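Local coordinates for protein Ta0487 (Thermoplasma acidophilum, PDB 3KBQ) that is of unknown function but belongs to the CinA family, the piece crystallised here being its probable molybdopterin-binding domain, at residues Val8-Gly12 and Val66-Gly71. Sequence-based numbering, arbitrary orientation.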
# COMPACT_ATOMS: atom_id res chain seq x y z
N VAL B 8 0.76 7.99 0.70
CA VAL B 8 0.34 7.69 -0.65
C VAL B 8 -0.77 6.64 -0.59
O VAL B 8 -0.68 5.64 0.10
CB VAL B 8 1.53 7.22 -1.49
CG1 VAL B 8 1.16 6.98 -2.97
CG2 VAL B 8 2.67 8.26 -1.37
N ILE B 9 -1.80 6.85 -1.40
CA ILE B 9 -2.89 5.91 -1.49
C ILE B 9 -3.04 5.55 -2.97
O ILE B 9 -2.94 6.42 -3.85
CB ILE B 9 -4.22 6.52 -0.98
CG1 ILE B 9 -4.15 6.84 0.53
CG2 ILE B 9 -5.41 5.50 -1.30
CD1 ILE B 9 -5.31 7.81 0.97
N THR B 10 -3.24 4.27 -3.24
CA THR B 10 -3.48 3.81 -4.58
C THR B 10 -4.82 3.05 -4.49
O THR B 10 -4.99 2.15 -3.66
CB THR B 10 -2.39 2.80 -5.06
OG1 THR B 10 -1.10 3.44 -5.02
CG2 THR B 10 -2.66 2.33 -6.53
N VAL B 11 -5.76 3.41 -5.35
CA VAL B 11 -7.06 2.72 -5.40
C VAL B 11 -7.20 1.90 -6.71
O VAL B 11 -7.03 2.45 -7.79
CB VAL B 11 -8.21 3.77 -5.34
CG1 VAL B 11 -9.58 3.09 -5.34
CG2 VAL B 11 -8.02 4.73 -4.09
N GLY B 12 -7.50 0.61 -6.63
CA GLY B 12 -7.63 -0.18 -7.83
C GLY B 12 -7.42 -1.67 -7.56
O GLY B 12 -6.33 -2.11 -7.17
N VAL B 66 -1.46 14.11 1.78
CA VAL B 66 -1.90 12.78 1.35
C VAL B 66 -2.13 12.85 -0.14
O VAL B 66 -2.83 13.76 -0.64
CB VAL B 66 -3.22 12.38 2.09
CG1 VAL B 66 -3.79 11.06 1.56
CG2 VAL B 66 -2.94 12.26 3.62
N VAL B 67 -1.49 11.95 -0.91
CA VAL B 67 -1.74 11.96 -2.36
C VAL B 67 -2.29 10.62 -2.77
O VAL B 67 -1.70 9.58 -2.39
CB VAL B 67 -0.42 12.23 -3.19
CG1 VAL B 67 -0.73 12.32 -4.70
CG2 VAL B 67 0.33 13.51 -2.70
N SER B 68 -3.45 10.60 -3.44
CA SER B 68 -4.05 9.34 -3.94
C SER B 68 -4.03 9.31 -5.47
O SER B 68 -4.06 10.36 -6.12
CB SER B 68 -5.50 9.11 -3.47
OG SER B 68 -6.38 10.06 -4.07
N SER B 69 -3.96 8.12 -6.05
CA SER B 69 -4.26 8.02 -7.47
C SER B 69 -5.16 6.83 -7.73
O SER B 69 -5.09 5.81 -7.02
CB SER B 69 -3.01 7.91 -8.32
OG SER B 69 -2.44 6.62 -8.14
N GLY B 70 -5.96 6.93 -8.79
CA GLY B 70 -6.85 5.86 -9.14
C GLY B 70 -8.29 6.13 -8.74
O GLY B 70 -8.55 6.83 -7.78
N GLY B 71 -9.23 5.54 -9.46
CA GLY B 71 -10.66 5.58 -9.09
C GLY B 71 -11.34 6.91 -9.40
O GLY B 71 -12.34 7.28 -8.76
O HOH W 1 -0.88 6.02 -6.01
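Ile9 reaches across to Val66 on the next strand, its CD1 lying 3.6 Å from Val66 CG1. A chi1 of -64° sets CG1 beside the Ile9 backbone N, and the chain runs from there to Val66, two residues before Ser68, which pairs with Ile9, while its CB meets the CB of Ser68 at 3.8 Å. Beneath these side chains the strands run parallel. Ile9 uses both its N and its O in the ladder: its N donates to Val67 O (2.9 Å), and its O accepts from Ser69 N (3.0 Å). Ser69 O then takes Val11 N in a nearly straight bond, 171° at the hydrogen. A water bridges Thr10 and Ser69 on their face of the sheet. It donates to Ile9 O and lies 2.8 Å from Thr10 OG1 and 2.7 Å from Ser69 OG; Thr10 OG1 is also hydrogen-bonded to Asn22 ND2. Beyond the ladder, Gly70 CA comes within 3.7 Å of Val11 O, and a sulfate, probably from the crystallisation liquor, lies near Gly71. The pair sits centrally in the sheet, between strands 38-45 and 145-150. Helix 49-62 covers the face of Ile9, Val11 and Ser68, with Phe56 against Ile9 and Ser68, while helix 23-34 covers Val8, Thr10 and Val67 on the other.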